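Local coordinates for protein lipase (Penicillium expansum, PDB 3G7N) that hydrolyses acylglycerol lipids such as triacylglycerols, releasing free fatty acids, as a secreted alkaline lipase of the alpha/beta-hydrolase superfamily, at residues Lys36-Leu41 with Asp108-Glu113; Val42-Gly47 with Ile61-Thr66. One frame throughout, in Å; residues are numbered along the deposited sequence.

In the fold
Both contacts are built on a run of antiparallel strands in the large mixed sheet, where 32-40, 45-52 and 57-62 lie side by side. Contact 1 sets helix 97-120 against strand 32-40; contact 2 joins the open end of the hairpin formed by strands 45-52 and 57-62. Along the chain contact 2 is nested within the loop that contact 1 closes, and they lie about 11 Å apart, centre to centre. The turn from L41 to D44 passes directly from one to the other, and D40 N meets T45 O at 2.7 Å, probably as a hydrogen bond. Contact 2 lies nearer the active site, the side chain of R63 about 9 Å from that of the nucleophile S132, while contact 1 lies away from it.

Contact 1. Residues Lys36-Leu41 with Asp108-Glu113; sequences KRIYDL and DTIITE
Strand 36-40 and helix 108-113 touch through K36, I38, T109, I110 and E113, their axes 9.6 Å apart at closest approach and running nearly antiparallel at 169°, with no hydrogen bond between them. I38 makes the central contact. Its CG1 lies beside the backbone N and anti to the carbonyl carbon (chi1 -56°), and from there CD1 reaches the helix, 3.6 Å from I110 CG1. The two isoleucine side chains cross at about a right angle, and I38 CG1 also meets I110 CG1, at 3.9 Å. The same CD1 also lies 3.8 Å from T109 CG2, the side chains of I38 and T109 sliding past each other in opposite directions. T109 thus presents its methyl to the strand.

This is the helix-on-sheet layering of the alpha/beta-hydrolase fold: helix 97-120 packs over one face of the mixed sheet, and I110 continues the apolar layer onto V60 and M62 of strand 57-62 and onto W103 of its own helix. V106, one turn before I110, packs on I38 as well.

The rest of the contact is made by the carbon chains of polar residues. K36 CB rests 3.7 Å from E113 CG and 3.8 Å from E113 CD. The K36 chain is bent at chi2 and crosses T109 at about a right angle, K36 CE coming within 3.9 Å of T109 CG2. K36 NZ stops 5.4 Å from E113 OE1; the opposite charges probably attract weakly at that range without forming a salt bridge. E113 OE2 is hydrogen-bonded to a bound PEG molecule, probably from the crystallisation liquor, and the E113 side chain also packs on V49 of strand 45-52.

Contact 2. Residues Val42-Gly47 with Ile61-Thr66; sequences VTDTNG and IMRGST
The open end of the beta hairpin of strands 45-52 and 57-62 brings G47 and M62 together as an antiparallel non-hydrogen-bonded pair, CA atoms 4.2 Å apart; the bond across is R63 N to N46 O (2.8 Å, 165°). G47 CA lies 3.0 Å from I61 O. M62 CE packs 3.7 Å from T45 CG2, and the M62 side chain also touches the nucleophile elbow.

Beyond the pair, the R63 guanidinium is sandwiched: N46 CG stands 3.3 Å above one face and T66 CG2 over the opposite one, both offset toward the rim. The amide and guanidinium planes are 39° apart. N46 ND2 lies over the first face, 2.7 Å from R63 NH2, two donors with no hydrogen bond between them. D44 sits at the edge, its OD1 accepting a weak bond from R63 NH2 (3.1 Å) within a salt bridge. A water bridges N46 N and R63 O. An alanine in place of R63 would probably leave the D44 carboxylate without its cationic mate and open a gap between N46 and T66. The guanidinium is held by this weak salt bridge and by R63 NE donating to G64 O, whereas the ND2–NH2 approach, as modelled, is probably unfavourable.

Contact 1. Residues Lys36-Leu41 with Asp108-Glu113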
loop_
_atom_site.group_PDB
_atom_site.type_symbol
_atom_site.label_atom_id
_atom_site.label_comp_id
_atom_site.label_asym_id
_atom_site.label_seq_id
_atom_site.Cartn_x
_atom_site.Cartn_y
_atom_site.Cartn_z
ATOM N N LYS A 36 1.160 -1.360 -18.074
ATOM C CA LYS A 36 2.154 -0.285 -18.024
ATOM C C LYS A 36 3.118 -0.538 -16.880
ATOM O O LYS A 36 2.694 -0.853 -15.762
ATOM C CB LYS A 36 1.431 1.056 -17.815
ATOM C CG LYS A 36 2.301 2.282 -17.709
ATOM C CD LYS A 36 2.764 2.687 -19.068
ATOM C CE LYS A 36 3.156 4.161 -19.126
ATOM N NZ LYS A 36 3.600 4.447 -20.516
ATOM N N ARG A 37 4.413 -0.465 -17.165
ATOM C CA ARG A 37 5.422 -0.666 -16.125
ATOM C C ARG A 37 6.021 0.662 -15.722
ATOM O O ARG A 37 6.497 1.409 -16.573
ATOM C CB ARG A 37 6.471 -1.664 -16.617
ATOM C CG ARG A 37 5.806 -3.000 -17.031
ATOM C CD ARG A 37 6.756 -3.998 -17.677
ATOM N NE ARG A 37 7.518 -4.736 -16.682
ATOM C CZ ARG A 37 7.073 -5.834 -16.070
ATOM N NH1 ARG A 37 5.911 -6.365 -16.419
ATOM N NH2 ARG A 37 7.859 -6.469 -15.219
ATOM N N ILE A 38 5.818 0.996 -14.447
ATOM C CA ILE A 38 6.172 2.272 -13.825
ATOM C C ILE A 38 7.611 2.212 -13.290
ATOM O O ILE A 38 7.990 1.259 -12.612
ATOM C CB ILE A 38 5.231 2.549 -12.623
ATOM C CG1 ILE A 38 3.755 2.513 -13.051
ATOM C CG2 ILE A 38 5.596 3.874 -11.955
ATOM C CD1 ILE A 38 3.367 3.577 -14.081
ATOM N N TYR A 39 8.441 3.174 -13.689
ATOM C CA TYR A 39 9.844 3.156 -13.266
ATOM C C TYR A 39 10.374 4.581 -13.080
ATOM O O TYR A 39 10.031 5.470 -13.866
ATOM C CB TYR A 39 10.673 2.380 -14.295
ATOM C CG TYR A 39 12.125 2.174 -13.931
ATOM C CD1 TYR A 39 12.496 1.743 -12.661
ATOM C CD2 TYR A 39 13.119 2.307 -14.892
ATOM C CE1 TYR A 39 13.831 1.602 -12.315
ATOM C CE2 TYR A 39 14.454 2.143 -14.567
ATOM C CZ TYR A 39 14.803 1.773 -13.283
ATOM O OH TYR A 39 16.129 1.559 -12.979
ATOM N N ASP A 40 10.912 4.848 -11.890
ATOM C CA ASP A 40 11.760 6.034 -11.657
ATOM C C ASP A 40 13.124 5.663 -11.052
ATOM O O ASP A 40 13.213 5.179 -9.928
ATOM C CB ASP A 40 11.041 7.050 -10.751
ATOM C CG ASP A 40 11.779 8.382 -10.668
ATOM O OD1 ASP A 40 11.973 9.015 -11.726
ATOM O OD2 ASP A 40 12.300 8.699 -9.579
ATOM N N LEU A 41 14.171 5.846 -11.856
ATOM C CA LEU A 41 15.519 5.371 -11.548
ATOM C C LEU A 41 16.065 6.023 -10.279
ATOM O O LEU A 41 16.599 5.349 -9.395
ATOM C CB LEU A 41 16.450 5.686 -12.725
ATOM C CG LEU A 41 16.082 5.095 -14.089
ATOM C CD1 LEU A 41 16.349 6.091 -15.213
ATOM C CD2 LEU A 41 16.857 3.810 -14.327
ATOM N N ASP A 108 1.765 11.276 -12.186
ATOM C CA ASP A 108 1.054 11.645 -13.412
ATOM C C ASP A 108 1.011 10.484 -14.413
ATOM O O ASP A 108 -0.015 10.271 -15.059
ATOM C CB ASP A 108 1.673 12.879 -14.080
ATOM C CG ASP A 108 1.381 14.164 -13.333
ATOM O OD1 ASP A 108 0.289 14.282 -12.751
ATOM O OD2 ASP A 108 2.061 15.166 -13.649
ATOM N N THR A 109 2.090 9.712 -14.487
ATOM C CA THR A 109 2.114 8.526 -15.329
ATOM C C THR A 109 1.046 7.522 -14.903
ATOM O O THR A 109 0.324 6.988 -15.742
ATOM C CB THR A 109 3.496 7.872 -15.301
ATOM O OG1 THR A 109 4.473 8.829 -15.737
ATOM C CG2 THR A 109 3.545 6.675 -16.233
ATOM N N ILE A 110 0.928 7.280 -13.603
ATOM C CA ILE A 110 -0.050 6.328 -13.098
ATOM C C ILE A 110 -1.473 6.844 -13.328
ATOM O O ILE A 110 -2.318 6.098 -13.834
ATOM C CB ILE A 110 0.207 6.042 -11.610
ATOM C CG1 ILE A 110 1.500 5.242 -11.464
ATOM C CG2 ILE A 110 -0.956 5.290 -11.012
ATOM C CD1 ILE A 110 1.997 5.072 -10.036
ATOM N N ILE A 111 -1.757 8.098 -12.968
ATOM C CA ILE A 111 -3.091 8.644 -13.186
ATOM C C ILE A 111 -3.493 8.574 -14.669
ATOM O O ILE A 111 -4.619 8.215 -15.000
ATOM C CB ILE A 111 -3.209 10.097 -12.643
ATOM C CG1 ILE A 111 -2.949 10.135 -11.131
ATOM C CG2 ILE A 111 -4.577 10.672 -12.958
ATOM C CD1 ILE A 111 -3.863 9.266 -10.294
ATOM N N THR A 112 -2.564 8.898 -15.551
ATOM C CA THR A 112 -2.837 8.849 -16.989
ATOM C C THR A 112 -3.203 7.444 -17.456
ATOM O O THR A 112 -4.166 7.252 -18.193
ATOM C CB THR A 112 -1.637 9.381 -17.793
ATOM O OG1 THR A 112 -1.450 10.768 -17.481
ATOM C CG2 THR A 112 -1.885 9.263 -19.296
ATOM N N GLU A 113 -2.479 6.440 -16.980
ATOM C CA GLU A 113 -2.759 5.071 -17.387
ATOM C C GLU A 113 -4.060 4.578 -16.773
ATOM O O GLU A 113 -4.868 3.933 -17.456
ATOM C CB GLU A 113 -1.601 4.139 -17.019
ATOM C CG GLU A 113 -1.866 2.679 -17.360
ATOM C CD GLU A 113 -1.982 2.397 -18.857
ATOM O OE1 GLU A 113 -1.654 3.277 -19.683
ATOM O OE2 GLU A 113 -2.251 1.230 -19.211
#

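Contact 2. Residues Val42-Gly47 with Ile61-Thr66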
loop_
_atom_site.group_PDB
_atom_site.type_symbol
_atom_site.label_atom_id
_atom_site.label_comp_id
_atom_site.label_asym_id
_atom_site.label_seq_id
_atom_site.Cartn_x
_atom_site.Cartn_y
_atom_site.Cartn_z
ATOM N N VAL A 42 15.922 7.341 -10.206
ATOM C CA VAL A 42 16.568 8.151 -9.171
ATOM C C VAL A 42 15.970 7.899 -7.796
ATOM O O VAL A 42 16.708 7.711 -6.816
ATOM C CB VAL A 42 16.494 9.655 -9.512
ATOM C CG1 VAL A 42 17.380 9.961 -10.700
ATOM C CG2 VAL A 42 15.066 10.064 -9.818
ATOM N N THR A 43 14.649 7.708 -7.766
ATOM C CA THR A 43 13.950 7.343 -6.540
ATOM C C THR A 43 13.791 5.823 -6.413
ATOM O O THR A 43 13.331 5.322 -5.381
ATOM C CB THR A 43 12.577 8.055 -6.453
ATOM O OG1 THR A 43 11.720 7.580 -7.500
ATOM C CG2 THR A 43 12.739 9.564 -6.614
ATOM N N ASP A 44 14.331 5.099 -7.392
ATOM C CA ASP A 44 14.184 3.649 -7.471
ATOM C C ASP A 44 12.727 3.214 -7.246
ATOM O O ASP A 44 12.473 2.197 -6.605
ATOM C CB ASP A 44 15.118 2.958 -6.469
ATOM C CG ASP A 44 15.244 1.463 -6.714
ATOM O OD1 ASP A 44 15.185 1.039 -7.890
ATOM O OD2 ASP A 44 15.331 0.708 -5.718
ATOM N N THR A 45 11.789 3.962 -7.833
ATOM C CA THR A 45 10.345 3.681 -7.702
ATOM C C THR A 45 9.923 2.782 -8.849
ATOM O O THR A 45 10.209 3.083 -10.003
ATOM C CB THR A 45 9.498 4.975 -7.795
ATOM O OG1 THR A 45 9.937 5.920 -6.807
ATOM C CG2 THR A 45 8.011 4.664 -7.558
ATOM N N ASN A 46 9.320 1.652 -8.520
ATOM C CA ASN A 46 8.923 0.690 -9.523
ATOM C C ASN A 46 7.517 0.243 -9.205
ATOM O O ASN A 46 7.128 0.149 -8.044
ATOM C CB ASN A 46 9.866 -0.517 -9.481
ATOM C CG ASN A 46 11.210 -0.227 -10.102
ATOM O OD1 ASN A 46 11.436 -0.526 -11.278
ATOM N ND2 ASN A 46 12.134 0.300 -9.302
ATOM N N GLY A 47 6.764 -0.092 -10.237
ATOM C CA GLY A 47 5.480 -0.731 -10.005
ATOM C C GLY A 47 4.831 -1.074 -11.320
ATOM O O GLY A 47 5.482 -1.026 -12.366
ATOM N N ILE A 61 0.102 -1.414 -8.566
ATOM C CA ILE A 61 0.870 -2.293 -7.678
ATOM C C ILE A 61 2.269 -1.703 -7.552
ATOM O O ILE A 61 2.980 -1.566 -8.552
ATOM C CB ILE A 61 0.981 -3.712 -8.248
ATOM C CG1 ILE A 61 -0.395 -4.298 -8.587
ATOM C CG2 ILE A 61 1.694 -4.624 -7.253
ATOM C CD1 ILE A 61 -0.327 -5.589 -9.406
ATOM N N MET A 62 2.623 -1.272 -6.348
ATOM C CA MET A 62 3.897 -0.597 -6.128
ATOM C C MET A 62 4.906 -1.526 -5.482
ATOM O O MET A 62 4.592 -2.248 -4.536
ATOM C CB MET A 62 3.705 0.620 -5.238
ATOM C CG MET A 62 2.768 1.687 -5.864
ATOM S SD MET A 62 3.175 2.166 -7.576
ATOM C CE MET A 62 4.767 2.963 -7.330
ATOM N N ARG A 63 6.138 -1.457 -5.963
ATOM C CA ARG A 63 7.226 -2.239 -5.364
ATOM C C ARG A 63 7.776 -1.516 -4.153
ATOM O O ARG A 63 7.976 -0.294 -4.199
ATOM C CB ARG A 63 8.324 -2.508 -6.386
ATOM C CG ARG A 63 9.307 -3.585 -5.928
ATOM C CD ARG A 63 10.513 -3.622 -6.826
ATOM N NE ARG A 63 11.367 -2.474 -6.565
ATOM C CZ ARG A 63 12.332 -2.064 -7.374
ATOM N NH1 ARG A 63 12.800 -2.880 -8.313
ATOM N NH2 ARG A 63 12.968 -0.938 -7.105
ATOM N N GLY A 64 8.228 -2.286 -3.158
ATOM C CA GLY A 64 9.123 -1.765 -2.119
ATOM C C GLY A 64 10.558 -1.540 -2.612
ATOM O O GLY A 64 10.848 -1.576 -3.815
ATOM N N SER A 65 11.441 -1.156 -1.687
ATOM C CA SER A 65 12.857 -0.933 -2.020
ATOM C C SER A 65 13.502 -2.261 -2.403
ATOM O O SER A 65 13.132 -3.300 -1.885
ATOM C CB SER A 65 13.597 -0.318 -0.839
ATOM O OG SER A 65 12.780 0.590 -0.120
ATOM N N THR A 66 14.548 -2.209 -3.221
ATOM C CA THR A 66 15.259 -3.444 -3.558
ATOM C C THR A 66 16.212 -3.876 -2.443
ATOM O O THR A 66 16.680 -5.016 -2.432
ATOM C CB THR A 66 16.024 -3.355 -4.887
ATOM O OG1 THR A 66 16.997 -2.303 -4.818
ATOM C CG2 THR A 66 15.070 -3.103 -6.048
HETATM O O HOH W 1 9.171 1.709 -5.598
#